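PDB 6WY9: acyl-CoA dehydrogenase domain protein Tcur3481 from Thermomonospora curvata, which binds FAD and, as a member of the acyl-CoA dehydrogenase family, probably takes part in the flavin-dependent oxidation of acyl-CoA-type substrates. Local coordinates for residues B[33-36]-B[37-40]; B[76-80]-B[81-85]; B[189-192]-B[193-197]. One frame throughout, in Å; residues are numbered along the deposited sequence.

How the contacts relate
Contact 1 is the one that touches both of the others. Its centre lies about 10 Å from that of contact 3 and about 15 Å from that of contact 2, while the nearest atoms of contacts 2 and 3 stay about 7 Å apart. Toward contact 3 the link is ionic: Arg38 NH1 forms a salt bridge to Glu191 OE2 at 2.8 Å and probably a hydrogen bond to Arg195 O at 2.9 Å. Toward contact 2 it is a probable backbone hydrogen bond from Asp40 N to Pro84 O at 2.9 Å. Contacts 1 and 2 belong to the N-terminal helical part of the chain, and contact 3 to the beta sheet. All three lie away from the FAD pocket.

Contact 1: B[33-36]-B[37-40]; sequences ETSE and SRID
Ser37 and Ser35 bring their hydroxyls to the same corner of the turn, OG to OG 4.0 Å apart. Ser37 OG sits between its own N and carbonyl carbon (chi1 74°), and from there accepts a hydrogen bond from the backbone N of Ile39 at 2.9 Å, an ST turn. Arg38 carries most of the contact. Its backbone N makes a weak hydrogen bond to Ser35 OG at 3.1 Å; the stronger polar partner of that hydroxyl is Val32 O. Beyond the backbone the arginine folds over the loop, bent at chi2 (-64°), which turns NE back to Ser35 O for a 2.8 Å hydrogen bond lying in both the guanidinium plane and the carbonyl plane. Glu33 O comes from a different direction, 2.9 Å above one face of the guanidinium and over its centre. The angle is too poor for a hydrogen bond, yet a carbonyl oxygen there should still favour the positive charge. With an alanine here, Ser35 O is likely to lose its NE-H donor and Glu191 one of its two arginine partners. Ile39 turns away from the first residues of the loop and buries its side chain against Pro86 and Ser156. Asp40 is the N-cap of the next helix, its OD1 accepting from Leu43 N and also forming a salt bridge with Arg28. The whole turn thus links helix 26-33 to helix 41-49 at the surface of the N-terminal domain, with Arg38 reaching across to the end of strand 185-191.

Contact 2: B[76-80]-B[81-85]; sequences EEQGR and HVAPV
Gln78 meets Ala83 and Val85 on the tightly packed, buried side of this helix end. Its CG stands opposite the backbone N (chi1 167°) and the chain runs on extended, carrying the amide to the carbonyls of Ala83 and Val85. There NE2 donates to Ala83 O at 2.9 Å, almost straight (172°) and within the amide plane, and more weakly to Val85 O. The backbone closes the same end as a Schellman motif. Ala83 N reaches Gln78 O at 3.3 Å, Val82 N bonds to Gly79 O at 3.2 Å, and Val82 takes the positive phi of the C-prime residue. His81 N also donates to Gln78 O, from the face of the carbonyl opposite to Ala83 N. The side with His81 and Arg80 is partly exposed. The imidazole comes edge-on, ND1 giving a 3.0 Å bond to Glu77 O, while CE1 lies 3.3 Å from Glu77 OE1. Arg80 extends back along the helix to salt bridges with Glu76 and Glu77; Arg17 is a further partner of Glu77. The buried side wedges between neighbours: Gln78 and Ala83 touch Phe20 of helix 5-23, Val82 packs on helix 330-340, and Val85 on helix 41-49.

Contact 3: B[189-192]-B[193-197]; sequences RTET and TSRDM
Glu191 and Arg195 form the ionic part of this hairpin end. Arg195 NH2 meets the syn side of Glu191 OE2 at 2.9 Å, nearly straight (166°), the oxygen in the guanidinium plane but the donor tilted out of the carboxylate plane, the two flat groups 40° apart. A chi1 of -169° puts CG far from the backbone N, and the straight chain reaches Arg195. Backbone bonds close the loop: Arg195 N to Thr192 O at 2.7 Å ends a type I turn, and Thr192 N to Asp196 O at 3.2 Å flanks the non-hydrogen-bonded pair Glu191-Met197. Water donates to Asp196 OD2 at 2.7 Å and weakly to Thr192 OG1, whose stronger partner is Gln339; Asp196 OD1 bonds to Ser156 OG. Packing comes from Met197: CG lies over one face of the Arg189 guanidinium, toward the rim and 3.6 Å from Arg189 CZ, and SD rests near the Glu191 backbone. Arg189 NH2 bonds to Glu36 O. A chain of a different protein bonds to Thr190, Glu191, Thr192 and Thr193, placing the hairpin at a subunit interface. With Arg38 and Arg195 both on OE2, Glu191 probably remains ionised, its charge shared between two arginines.

Contact 1: B[33-36]-B[37-40]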
loop_
_atom_site.group_PDB
_atom_site.type_symbol
_atom_site.label_atom_id
_atom_site.label_comp_id
_atom_site.label_asym_id
_atom_site.label_seq_id
_atom_site.Cartn_x
_atom_site.Cartn_y
_atom_site.Cartn_z
ATOM N N GLU B 33 -8.640 -12.159 31.233
ATOM C CA GLU B 33 -8.172 -10.826 30.856
ATOM C C GLU B 33 -8.592 -9.754 31.873
ATOM O O GLU B 33 -8.155 -8.610 31.752
ATOM C CB GLU B 33 -8.642 -10.484 29.426
ATOM C CG GLU B 33 -10.130 -10.127 29.371
ATOM C CD GLU B 33 -10.708 -10.066 27.949
ATOM O OE1 GLU B 33 -11.977 -10.004 27.817
ATOM O OE2 GLU B 33 -9.900 -10.090 26.979
ATOM N N THR B 34 -9.409 -10.089 32.871
ATOM C CA THR B 34 -9.722 -9.187 33.974
ATOM C C THR B 34 -9.099 -9.623 35.297
ATOM O O THR B 34 -9.439 -9.061 36.351
ATOM C CB THR B 34 -11.240 -9.059 34.155
ATOM O OG1 THR B 34 -11.807 -10.364 34.352
ATOM C CG2 THR B 34 -11.849 -8.401 32.898
ATOM N N SER B 35 -8.209 -10.608 35.280
ATOM C CA SER B 35 -7.548 -11.066 36.499
ATOM C C SER B 35 -6.306 -10.214 36.758
ATOM O O SER B 35 -5.906 -9.398 35.927
ATOM C CB SER B 35 -7.125 -12.521 36.350
ATOM O OG SER B 35 -6.204 -12.572 35.265
ATOM N N GLU B 36 -5.635 -10.484 37.880
ATOM C CA GLU B 36 -4.428 -9.734 38.226
ATOM C C GLU B 36 -3.257 -10.109 37.326
ATOM O O GLU B 36 -2.461 -9.249 36.930
ATOM C CB GLU B 36 -4.059 -9.976 39.688
ATOM C CG GLU B 36 -5.118 -9.546 40.653
ATOM C CD GLU B 36 -5.180 -8.039 40.800
ATOM O OE1 GLU B 36 -5.772 -7.377 39.914
ATOM O OE2 GLU B 36 -4.624 -7.517 41.796
ATOM N N SER B 37 -3.124 -11.383 37.008
ATOM C CA SER B 37 -1.952 -11.859 36.299
ATOM C C SER B 37 -2.125 -11.805 34.797
ATOM O O SER B 37 -1.117 -11.835 34.075
ATOM C CB SER B 37 -1.648 -13.306 36.699
ATOM O OG SER B 37 -2.612 -14.164 36.088
ATOM N N ARG B 38 -3.372 -11.781 34.316
ATOM C CA ARG B 38 -3.692 -11.973 32.899
ATOM C C ARG B 38 -3.135 -13.295 32.353
ATOM O O ARG B 38 -2.951 -13.441 31.142
ATOM C CB ARG B 38 -3.188 -10.779 32.063
ATOM C CG ARG B 38 -3.565 -9.437 32.717
ATOM C CD ARG B 38 -5.090 -9.367 32.706
ATOM N NE ARG B 38 -5.640 -8.200 33.400
ATOM C CZ ARG B 38 -5.812 -7.000 32.838
ATOM N NH1 ARG B 38 -5.413 -6.778 31.580
ATOM N NH2 ARG B 38 -6.371 -6.011 33.528
ATOM N N ILE B 39 -2.902 -14.286 33.211
ATOM C CA ILE B 39 -2.335 -15.565 32.796
ATOM C C ILE B 39 -3.270 -16.687 33.234
ATOM O O ILE B 39 -3.641 -16.776 34.418
ATOM C CB ILE B 39 -0.941 -15.801 33.409
ATOM C CG1 ILE B 39 0.089 -14.771 32.871
ATOM C CG2 ILE B 39 -0.525 -17.255 33.133
ATOM C CD1 ILE B 39 1.504 -14.862 33.498
ATOM N N ASP B 40 -3.559 -17.602 32.324
ATOM C CA ASP B 40 -4.451 -18.708 32.652
ATOM C C ASP B 40 -3.588 -19.837 33.193
ATOM O O ASP B 40 -2.937 -20.555 32.425
ATOM C CB ASP B 40 -5.240 -19.137 31.426
ATOM C CG ASP B 40 -6.280 -20.214 31.714
ATOM O OD1 ASP B 40 -6.210 -20.897 32.752
ATOM O OD2 ASP B 40 -7.202 -20.347 30.867
#

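Contact 2: B[76-80]-B[81-85]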
loop_
_atom_site.group_PDB
_atom_site.type_symbol
_atom_site.label_atom_id
_atom_site.label_comp_id
_atom_site.label_asym_id
_atom_site.label_seq_id
_atom_site.Cartn_x
_atom_site.Cartn_y
_atom_site.Cartn_z
ATOM N N GLU B 76 1.914 -21.027 16.926
ATOM C CA GLU B 76 0.944 -20.717 15.900
ATOM C C GLU B 76 -0.460 -21.131 16.343
ATOM O O GLU B 76 -1.425 -20.365 16.182
ATOM C CB GLU B 76 1.335 -21.385 14.577
ATOM C CG GLU B 76 0.306 -21.123 13.495
ATOM C CD GLU B 76 0.633 -21.767 12.139
ATOM O OE1 GLU B 76 1.672 -22.447 12.002
ATOM O OE2 GLU B 76 -0.175 -21.587 11.198
ATOM N N GLU B 77 -0.608 -22.328 16.910
ATOM C CA GLU B 77 -1.915 -22.677 17.477
ATOM C C GLU B 77 -2.311 -21.730 18.592
ATOM O O GLU B 77 -3.492 -21.414 18.742
ATOM C CB GLU B 77 -1.942 -24.099 18.048
ATOM C CG GLU B 77 -2.236 -25.118 17.035
ATOM C CD GLU B 77 -3.504 -24.859 16.217
ATOM O OE1 GLU B 77 -4.637 -24.638 16.732
ATOM O OE2 GLU B 77 -3.340 -24.929 15.017
ATOM N N GLN B 78 -1.363 -21.340 19.441
ATOM C CA GLN B 78 -1.722 -20.405 20.498
ATOM C C GLN B 78 -2.290 -19.111 19.918
ATOM O O GLN B 78 -3.338 -18.623 20.369
ATOM C CB GLN B 78 -0.533 -20.104 21.409
ATOM C CG GLN B 78 -0.869 -18.894 22.286
ATOM C CD GLN B 78 0.291 -18.311 23.026
ATOM O OE1 GLN B 78 1.462 -18.404 22.598
ATOM N NE2 GLN B 78 -0.012 -17.641 24.129
ATOM N N GLY B 79 -1.625 -18.540 18.904
ATOM C CA GLY B 79 -2.142 -17.310 18.313
ATOM C C GLY B 79 -3.495 -17.486 17.650
ATOM O O GLY B 79 -4.328 -16.572 17.667
ATOM N N ARG B 80 -3.750 -18.666 17.074
ATOM C CA ARG B 80 -5.059 -18.917 16.465
ATOM C C ARG B 80 -6.213 -18.697 17.443
ATOM O O ARG B 80 -7.337 -18.376 17.030
ATOM C CB ARG B 80 -5.105 -20.344 15.953
ATOM C CG ARG B 80 -5.205 -20.469 14.501
ATOM C CD ARG B 80 -5.088 -21.922 14.136
ATOM N NE ARG B 80 -4.515 -22.066 12.811
ATOM C CZ ARG B 80 -3.271 -22.460 12.565
ATOM N NH1 ARG B 80 -2.437 -22.780 13.560
ATOM N NH2 ARG B 80 -2.865 -22.551 11.301
ATOM N N HIS B 81 -5.952 -18.894 18.730
ATOM C CA HIS B 81 -6.961 -18.820 19.791
ATOM C C HIS B 81 -6.749 -17.674 20.772
ATOM O O HIS B 81 -7.428 -17.647 21.799
ATOM C CB HIS B 81 -6.949 -20.128 20.580
ATOM C CG HIS B 81 -7.303 -21.300 19.737
ATOM N ND1 HIS B 81 -6.345 -22.110 19.168
ATOM C CD2 HIS B 81 -8.495 -21.749 19.299
ATOM C CE1 HIS B 81 -6.939 -23.038 18.439
ATOM N NE2 HIS B 81 -8.246 -22.836 18.495
ATOM N N VAL B 82 -5.786 -16.775 20.499
ATOM C CA VAL B 82 -5.384 -15.686 21.390
ATOM C C VAL B 82 -5.367 -16.211 22.834
ATOM O O VAL B 82 -5.972 -15.631 23.735
ATOM C CB VAL B 82 -6.275 -14.427 21.175
ATOM C CG1 VAL B 82 -5.965 -13.796 19.738
ATOM C CG2 VAL B 82 -7.774 -14.726 21.242
ATOM N N ALA B 83 -4.692 -17.333 23.060
ATOM C CA ALA B 83 -4.825 -18.021 24.349
ATOM C C ALA B 83 -3.886 -17.376 25.363
ATOM O O ALA B 83 -2.681 -17.238 25.081
ATOM C CB ALA B 83 -4.511 -19.503 24.228
ATOM N N PRO B 84 -4.404 -16.919 26.522
ATOM C CA PRO B 84 -3.562 -16.105 27.431
ATOM C C PRO B 84 -2.607 -16.908 28.312
ATOM O O PRO B 84 -2.824 -17.107 29.511
ATOM C CB PRO B 84 -4.611 -15.352 28.262
ATOM C CG PRO B 84 -5.779 -16.344 28.361
ATOM C CD PRO B 84 -5.827 -16.916 26.942
ATOM N N VAL B 85 -1.492 -17.350 27.729
ATOM C CA VAL B 85 -0.398 -17.958 28.510
ATOM C C VAL B 85 0.933 -17.471 27.950
ATOM O O VAL B 85 1.081 -17.267 26.750
ATOM C CB VAL B 85 -0.427 -19.511 28.462
ATOM C CG1 VAL B 85 -1.362 -20.099 29.489
ATOM C CG2 VAL B 85 -0.797 -20.019 27.054
#

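Contact 3: B[189-192]-B[193-197]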
loop_
_atom_site.group_PDB
_atom_site.type_symbol
_atom_site.label_atom_id
_atom_site.label_comp_id
_atom_site.label_asym_id
_atom_site.label_seq_id
_atom_site.Cartn_x
_atom_site.Cartn_y
_atom_site.Cartn_z
ATOM N N ARG B 189 3.856 -2.799 37.478
ATOM C CA ARG B 189 2.937 -3.438 36.546
ATOM C C ARG B 189 2.409 -2.411 35.543
ATOM O O ARG B 189 2.125 -1.263 35.896
ATOM C CB ARG B 189 1.802 -4.070 37.324
ATOM C CG ARG B 189 2.302 -5.144 38.276
ATOM C CD ARG B 189 1.315 -5.483 39.396
ATOM N NE ARG B 189 -0.085 -5.558 38.960
ATOM C CZ ARG B 189 -0.664 -6.659 38.488
ATOM N NH1 ARG B 189 0.057 -7.781 38.377
ATOM N NH2 ARG B 189 -1.959 -6.647 38.126
ATOM N N THR B 190 2.280 -2.819 34.285
ATOM C CA THR B 190 1.771 -1.915 33.257
ATOM C C THR B 190 0.943 -2.731 32.267
ATOM O O THR B 190 1.392 -3.773 31.781
ATOM C CB THR B 190 2.929 -1.152 32.568
ATOM O OG1 THR B 190 2.418 -0.146 31.686
ATOM C CG2 THR B 190 3.868 -2.072 31.803
ATOM N N GLU B 191 -0.280 -2.291 32.006
ATOM C CA GLU B 191 -1.160 -3.011 31.086
ATOM C C GLU B 191 -0.915 -2.605 29.636
ATOM O O GLU B 191 -0.950 -1.418 29.306
ATOM C CB GLU B 191 -2.632 -2.773 31.441
ATOM C CG GLU B 191 -3.550 -3.714 30.662
ATOM C CD GLU B 191 -5.023 -3.411 30.869
ATOM O OE1 GLU B 191 -5.334 -2.319 31.372
ATOM O OE2 GLU B 191 -5.874 -4.264 30.541
ATOM N N THR B 192 -0.757 -3.591 28.750
ATOM C CA THR B 192 -0.475 -3.299 27.353
ATOM C C THR B 192 -1.712 -3.496 26.451
ATOM O O THR B 192 -2.740 -4.025 26.846
ATOM C CB THR B 192 0.691 -4.180 26.870
ATOM O OG1 THR B 192 0.264 -5.540 26.854
ATOM C CG2 THR B 192 1.864 -4.062 27.832
ATOM N N THR B 193 -1.547 -3.099 25.199
ATOM C CA THR B 193 -2.596 -3.216 24.193
ATOM C C THR B 193 -3.277 -4.575 24.217
ATOM O O THR B 193 -4.505 -4.665 24.215
ATOM C CB THR B 193 -1.963 -2.981 22.815
ATOM O OG1 THR B 193 -1.461 -1.643 22.744
ATOM C CG2 THR B 193 -2.996 -3.214 21.699
ATOM N N SER B 194 -2.487 -5.656 24.217
ATOM C CA SER B 194 -3.064 -7.001 24.214
ATOM C C SER B 194 -3.791 -7.359 25.512
ATOM O O SER B 194 -4.429 -8.423 25.579
ATOM C CB SER B 194 -1.943 -8.025 23.947
ATOM O OG SER B 194 -1.099 -8.119 25.088
ATOM N N ARG B 195 -3.695 -6.531 26.555
ATOM C CA ARG B 195 -4.247 -6.804 27.903
ATOM C C ARG B 195 -3.326 -7.717 28.712
ATOM O O ARG B 195 -3.767 -8.239 29.766
ATOM C CB ARG B 195 -5.638 -7.459 27.935
ATOM C CG ARG B 195 -6.772 -6.742 27.243
ATOM C CD ARG B 195 -7.242 -5.624 28.115
ATOM N NE ARG B 195 -8.514 -5.035 27.702
ATOM C CZ ARG B 195 -9.071 -4.023 28.357
ATOM N NH1 ARG B 195 -10.225 -3.508 27.939
ATOM N NH2 ARG B 195 -8.453 -3.527 29.438
ATOM N N ASP B 196 -2.099 -7.974 28.248
ATOM C CA ASP B 196 -1.109 -8.604 29.108
ATOM C C ASP B 196 -0.823 -7.667 30.275
ATOM O O ASP B 196 -1.033 -6.452 30.187
ATOM C CB ASP B 196 0.189 -8.884 28.318
ATOM C CG ASP B 196 1.285 -9.554 29.178
ATOM O OD1 ASP B 196 0.969 -10.561 29.860
ATOM O OD2 ASP B 196 2.482 -9.094 29.157
ATOM N N MET B 197 -0.328 -8.218 31.367
ATOM C CA MET B 197 0.180 -7.378 32.445
ATOM C C MET B 197 1.712 -7.489 32.424
ATOM O O MET B 197 2.280 -8.477 32.904
ATOM C CB MET B 197 -0.401 -7.770 33.792
ATOM C CG MET B 197 -0.152 -6.719 34.885
ATOM S SD MET B 197 -0.990 -5.121 34.562
ATOM C CE MET B 197 -2.756 -5.501 34.641
HETATM O O HOH W 1 3.019 -7.453 27.137
#